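Local coordinates for protein malic enzyme (Entamoeba histolytica, PDB 3NV9) that probably catalyses the oxidative decarboxylation of malate to pyruvate with NAD or NADP as acceptor, and works as a dimer in Entamoeba histolytica, at residues Ala2-Lys5 against Ala6-Asn10; Ala121-Met124 against Lys125-Gly129. All coordinates share one frame; numbering follows the deposited sequence.

Contact 1 of 2, residues Ala2-Lys5 against Ala6-Asn10. With SO4 (sulfate ion), chain H.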
ATOM      1  N   ALA A   2       9.918  -0.065 -40.923  1.00 52.95           N
ATOM      2  CA  ALA A   2      10.250   0.558 -39.636  1.00 50.21           C
ATOM      3  C   ALA A   2      10.225  -0.436 -38.474  1.00 48.28           C
ATOM      4  O   ALA A   2       9.460  -1.435 -38.458  1.00 48.26           O
ATOM      5  CB  ALA A   2       9.346   1.779 -39.344  1.00 51.03           C
ATOM      6  N   GLN A   3      11.116  -0.199 -37.523  1.00 45.13           N
ATOM      7  CA  GLN A   3      10.984  -0.883 -36.282  1.00 41.48           C
ATOM      8  C   GLN A   3      10.294   0.061 -35.290  1.00 38.47           C
ATOM      9  O   GLN A   3      10.227   1.282 -35.452  1.00 36.73           O
ATOM     10  CB  GLN A   3      12.311  -1.452 -35.799  1.00 42.12           C
ATOM     11  CG  GLN A   3      13.269  -0.455 -35.242  1.00 44.37           C
ATOM     12  CD  GLN A   3      14.359  -1.096 -34.377  1.00 47.80           C
ATOM     13  OE1 GLN A   3      14.826  -0.479 -33.409  1.00 50.20           O
ATOM     14  NE2 GLN A   3      14.783  -2.323 -34.729  1.00 46.69           N
ATOM     15  N   LEU A   4       9.698  -0.544 -34.303  1.00 35.07           N
ATOM     16  CA  LEU A   4       8.959   0.179 -33.324  1.00 33.18           C
ATOM     17  C   LEU A   4       9.874   1.179 -32.597  1.00 32.09           C
ATOM     18  O   LEU A   4      11.024   0.876 -32.312  1.00 30.85           O
ATOM     19  CB  LEU A   4       8.452  -0.871 -32.360  1.00 32.42           C
ATOM     20  CG  LEU A   4       7.020  -1.047 -31.921  1.00 31.02           C
ATOM     21  CD1 LEU A   4       5.922  -0.360 -32.784  1.00 26.91           C
ATOM     22  CD2 LEU A   4       6.892  -2.508 -31.811  1.00 24.61           C
ATOM     23  N   LYS A   5       9.350   2.363 -32.312  1.00 31.70           N
ATOM     24  CA  LYS A   5      10.065   3.363 -31.510  1.00 31.50           C
ATOM     25  C   LYS A   5       9.971   3.073 -30.031  1.00 30.91           C
ATOM     26  O   LYS A   5       8.966   2.523 -29.567  1.00 30.54           O
ATOM     27  CB  LYS A   5       9.510   4.771 -31.757  1.00 31.54           C
ATOM     28  CG  LYS A   5       9.672   5.227 -33.203  1.00 32.69           C
ATOM     29  CD  LYS A   5       9.297   6.659 -33.378  1.00 38.09           C
ATOM     30  CE  LYS A   5       9.385   6.984 -34.847  1.00 40.89           C
ATOM     31  NZ  LYS A   5       8.955   8.384 -35.046  1.00 43.68           N
ATOM     32  N   ALA A   6      10.988   3.494 -29.278  1.00 29.61           N
ATOM     33  CA  ALA A   6      10.957   3.313 -27.816  1.00 28.84           C
ATOM     34  C   ALA A   6       9.645   3.784 -27.183  1.00 27.50           C
ATOM     35  O   ALA A   6       9.193   3.216 -26.190  1.00 27.06           O
ATOM     36  CB  ALA A   6      12.179   3.994 -27.117  1.00 28.68           C
ATOM     37  N   ASP A   7       9.052   4.823 -27.758  1.00 27.11           N
ATOM     38  CA  ASP A   7       7.871   5.437 -27.145  1.00 26.50           C
ATOM     39  C   ASP A   7       6.582   4.825 -27.628  1.00 25.81           C
ATOM     40  O   ASP A   7       5.501   5.268 -27.227  1.00 26.48           O
ATOM     41  CB  ASP A   7       7.876   6.980 -27.285  1.00 25.88           C
ATOM     42  CG  ASP A   7       7.613   7.465 -28.714  1.00 27.58           C
ATOM     43  OD1 ASP A   7       7.502   6.654 -29.685  1.00 25.47           O
ATOM     44  OD2 ASP A   7       7.507   8.697 -28.853  1.00 30.67           O
ATOM     45  N   LEU A   8       6.697   3.830 -28.501  1.00 25.48           N
ATOM     46  CA  LEU A   8       5.516   3.103 -29.009  1.00 26.64           C
ATOM     47  C   LEU A   8       4.522   3.935 -29.860  1.00 25.73           C
ATOM     48  O   LEU A   8       3.375   3.516 -30.031  1.00 25.29           O
ATOM     49  CB  LEU A   8       4.745   2.455 -27.852  1.00 25.33           C
ATOM     50  CG  LEU A   8       5.392   1.145 -27.441  1.00 30.49           C
ATOM     51  CD1 LEU A   8       4.533   0.488 -26.284  1.00 29.04           C
ATOM     52  CD2 LEU A   8       5.607   0.201 -28.654  1.00 26.87           C
ATOM     53  N   SER A   9       4.955   5.107 -30.330  1.00 25.70           N
ATOM     54  CA  SER A   9       4.107   6.044 -31.135  1.00 26.08           C
ATOM     55  C   SER A   9       3.784   5.604 -32.569  1.00 26.80           C
ATOM     56  O   SER A   9       2.888   6.162 -33.193  1.00 27.42           O
ATOM     57  CB  SER A   9       4.749   7.454 -31.190  1.00 25.94           C
ATOM     58  OG  SER A   9       6.162   7.333 -31.434  1.00 26.70           O
ATOM     59  N   ASN A  10       4.494   4.614 -33.098  1.00 27.48           N
ATOM     60  CA  ASN A  10       4.420   4.317 -34.511  1.00 28.50           C
ATOM     61  C   ASN A  10       4.019   2.873 -34.771  1.00 29.35           C
ATOM     62  O   ASN A  10       4.483   2.251 -35.735  1.00 29.73           O
ATOM     63  CB  ASN A  10       5.764   4.612 -35.183  1.00 28.02           C
ATOM     64  CG  ASN A  10       6.888   3.660 -34.719  1.00 29.12           C
ATOM     65  OD1 ASN A  10       6.913   3.189 -33.561  1.00 31.41           O
ATOM     66  ND2 ASN A  10       7.845   3.396 -35.623  1.00 28.07           N
TER
HETATM   67  S   SO4 H 493      13.363   5.649 -30.732  1.00 87.79           S
HETATM   68  O1  SO4 H 493      13.266   6.482 -31.932  1.00 87.29           O
HETATM   69  O2  SO4 H 493      14.718   5.687 -30.183  1.00 87.74           O
HETATM   70  O3  SO4 H 493      12.382   6.178 -29.760  1.00 88.59           O
HETATM   71  O4  SO4 H 493      13.101   4.240 -31.039  1.00 87.64           O
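The carboxamide of Asn10 grips the backbone of the extended segment 2-5 at two points. Its ND2 donates to Gln3 O over 3.2 Å, the acceptor lying close to the amide plane of Asn10, while Lys5 N donates to Asn10 OD1 over 2.9 Å along a nearly straight N-H line (168°). Both ends of the amide are thus engaged, which fixes its rotation. Asn10 CG sits between its own backbone N and carbonyl carbon (chi1 67°), and from there the group reaches back across the loop.

The chain reverses in a type I beta turn from Lys5 to Leu8, closed by Leu8 N to Lys5 O at 2.8 Å. An Asx turn overlaps its second half, in which Ser9 N meets Asp7 OD1 from above the carboxylate plane at 3.0 Å. At the start of the turn, Ala6 N donates to O4 of a sulfate ion, probably from the crystallisation liquor, at 2.8 Å.

Van der Waals packing completes the loop. The aliphatic part of Lys5 is draped across the Asn10 amide, its CG 3.4 Å from Asn10 OD1, and Lys5 CD passes Ser9 OG. On the buried side Leu4 CG touches Leu8 CD2 at 3.8 Å; both leucines also pack on Phe31 of helix 21-43, and Leu8 reaches Trp60 of the second subunit.

Contact 2 of 2, residues Ala121-Met124 against Lys125-Gly129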
ATOM      1  N   ALA A 121      -3.349   2.152  -9.795  1.00 19.82           N
ATOM      2  CA  ALA A 121      -2.574   2.864  -8.811  1.00 20.48           C
ATOM      3  C   ALA A 121      -1.504   3.648  -9.552  1.00 21.97           C
ATOM      4  O   ALA A 121      -1.206   4.754  -9.134  1.00 21.56           O
ATOM      5  CB  ALA A 121      -1.917   1.911  -7.856  1.00 20.14           C
ATOM      6  N   LEU A 122      -0.891   3.029 -10.602  1.00 21.02           N
ATOM      7  CA  LEU A 122       0.163   3.674 -11.397  1.00 19.56           C
ATOM      8  C   LEU A 122      -0.419   4.998 -11.965  1.00 19.58           C
ATOM      9  O   LEU A 122       0.211   6.082 -11.857  1.00 18.57           O
ATOM     10  CB  LEU A 122       0.645   2.761 -12.553  1.00 17.97           C
ATOM     11  CG  LEU A 122       1.469   3.464 -13.664  1.00 18.42           C
ATOM     12  CD1 LEU A 122       2.896   3.883 -13.122  1.00 15.18           C
ATOM     13  CD2 LEU A 122       1.636   2.670 -14.994  1.00 11.40           C
ATOM     14  N   LEU A 123      -1.646   4.913 -12.487  1.00 18.63           N
ATOM     15  CA  LEU A 123      -2.299   6.113 -13.086  1.00 19.26           C
ATOM     16  C   LEU A 123      -2.702   7.175 -12.073  1.00 19.05           C
ATOM     17  O   LEU A 123      -2.735   8.371 -12.375  1.00 16.82           O
ATOM     18  CB  LEU A 123      -3.533   5.732 -13.896  1.00 18.70           C
ATOM     19  CG  LEU A 123      -3.327   4.851 -15.122  1.00 21.23           C
ATOM     20  CD1 LEU A 123      -4.706   4.437 -15.760  1.00 15.10           C
ATOM     21  CD2 LEU A 123      -2.343   5.483 -16.145  1.00 12.16           C
ATOM     22  N   MET A 124      -3.073   6.747 -10.884  1.00 20.10           N
ATOM     23  CA  MET A 124      -3.431   7.762  -9.865  1.00 22.36           C
ATOM     24  C   MET A 124      -2.203   8.616  -9.527  1.00 21.51           C
ATOM     25  O   MET A 124      -2.291   9.816  -9.258  1.00 21.53           O
ATOM     26  CB  MET A 124      -3.972   7.084  -8.630  1.00 22.78           C
ATOM     27  CG  MET A 124      -5.474   6.740  -8.821  1.00 26.47           C
ATOM     28  SD  MET A 124      -5.971   5.702  -7.476  1.00 30.91           S
ATOM     29  CE  MET A 124      -7.455   4.923  -8.201  1.00 30.24           C
ATOM     30  N   LYS A 125      -1.047   7.980  -9.542  1.00 20.30           N
ATOM     31  CA  LYS A 125       0.149   8.737  -9.224  1.00 19.94           C
ATOM     32  C   LYS A 125       0.522   9.650 -10.383  1.00 18.65           C
ATOM     33  O   LYS A 125       0.693  10.833 -10.180  1.00 18.56           O
ATOM     34  CB  LYS A 125       1.319   7.832  -8.861  1.00 18.41           C
ATOM     35  CG  LYS A 125       2.564   8.645  -8.500  1.00 19.92           C
ATOM     36  CD  LYS A 125       2.418   9.361  -7.177  1.00 21.99           C
ATOM     37  CE  LYS A 125       3.764   9.885  -6.727  1.00 22.69           C
ATOM     38  NZ  LYS A 125       3.680  10.357  -5.329  1.00 21.69           N
ATOM     39  N   TYR A 126       0.602   9.089 -11.593  1.00 19.00           N
ATOM     40  CA  TYR A 126       1.148   9.793 -12.719  1.00 18.70           C
ATOM     41  C   TYR A 126       0.213  10.837 -13.358  1.00 17.91           C
ATOM     42  O   TYR A 126       0.675  11.796 -13.975  1.00 17.21           O
ATOM     43  CB  TYR A 126       1.662   8.781 -13.716  1.00 19.52           C
ATOM     44  CG  TYR A 126       2.595   9.352 -14.751  1.00 19.84           C
ATOM     45  CD1 TYR A 126       3.839   9.816 -14.391  1.00 22.35           C
ATOM     46  CD2 TYR A 126       2.247   9.385 -16.095  1.00 23.21           C
ATOM     47  CE1 TYR A 126       4.736  10.318 -15.362  1.00 26.06           C
ATOM     48  CE2 TYR A 126       3.125   9.893 -17.071  1.00 23.63           C
ATOM     49  CZ  TYR A 126       4.373  10.361 -16.680  1.00 24.16           C
ATOM     50  OH  TYR A 126       5.269  10.912 -17.582  1.00 27.19           O
ATOM     51  N   LEU A 127      -1.093  10.642 -13.218  1.00 16.52           N
ATOM     52  CA  LEU A 127      -2.085  11.577 -13.748  1.00 17.11           C
ATOM     53  C   LEU A 127      -2.641  12.424 -12.612  1.00 17.39           C
ATOM     54  O   LEU A 127      -2.928  13.600 -12.814  1.00 17.41           O
ATOM     55  CB  LEU A 127      -3.277  10.857 -14.451  1.00 16.65           C
ATOM     56  CG  LEU A 127      -2.868   9.833 -15.523  1.00 19.20           C
ATOM     57  CD1 LEU A 127      -4.097   9.170 -16.227  1.00 15.64           C
ATOM     58  CD2 LEU A 127      -1.837  10.452 -16.557  1.00 13.99           C
ATOM     59  N   GLY A 128      -2.808  11.820 -11.425  1.00 16.96           N
ATOM     60  CA  GLY A 128      -3.450  12.544 -10.367  1.00 18.22           C
ATOM     61  C   GLY A 128      -2.635  13.043  -9.172  1.00 19.47           C
ATOM     62  O   GLY A 128      -3.187  13.740  -8.308  1.00 19.39           O
ATOM     63  N   GLY A 129      -1.369  12.654  -9.051  1.00 19.08           N
ATOM     64  CA  GLY A 129      -0.649  13.105  -7.887  1.00 19.66           C
ATOM     65  C   GLY A 129      -1.113  12.376  -6.640  1.00 20.44           C
ATOM     66  O   GLY A 129      -0.814  12.825  -5.540  1.00 20.66           O
TER
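Leu123 and Leu127 carry CG anti to the carbonyl carbon (chi1 -63° and -52°), and with CD1 of each extended beyond it the two side chains run alongside one another in the same direction, one helical turn apart. Leu123 CD2 meets Leu127 CD1 at 4.1 Å. Leu127 also folds against the backbone behind it, its CB 3.3 Å from Leu123 O. Tyr126 instead has CG anti to its amide nitrogen, which sends the ring away from segment 121-124.

The backbone is that of the last turns of an alpha-helix. Tyr126 N donates to Leu122 O at 3.0 Å, in the carbonyl plane, and Leu127 N to Leu123 O at 2.9 Å, tilted from it. The bond from Lys125 N to Ala121 O is longer, 3.3 Å, and that from Gly128 N to Met124 O is weak, with an N-H...O angle of 126°. Gly129 leaves the helix with positive phi, while its N still donates to Lys125 O at 3.0 Å.

Lys125 NZ forms a salt bridge with Asp131 and a hydrogen bond to Gln48 of the second subunit, so its ammonium group ties the end of the helix to the following strand and to the dimer partner. The ring of Tyr126 makes a cation-pi contact with Arg453, and its OH is hydrogen-bonded to Gln457.

Helix 114-128 is the crossover of a beta-alpha-beta unit between the parallel strands 92-97 and 131-136. Ala121 and Met124 pack on Ala132 of the latter strand, Met124 and the leucine pair touch helix 363-372, and Lys125, Tyr126 and Leu127 rest on helix 438-461.

How the contacts relate
Contact 1 comes first along the chain, in the N-terminal loop before helix 11-14, and contact 2 follows on helix 114-128. Their centres are about 24 Å apart and their nearest atoms about 11 Å, without touching. They share no helix or sheet: residues 2-10 are centred about 27 Å from the chain centre, against helices 21-43 and 470-485, whereas residues 121-129 are buried, about 12 Å from that centre, beside a four-stranded parallel sheet, on a helix of the malic enzyme N-terminal domain. Both nevertheless meet the second subunit, through Trp60 of the partner at contact 1 and through its Gln48, Ile49, Pro51, Leu55 and Phe61 at contact 2, consistent with the extensively entangled dimer of this enzyme.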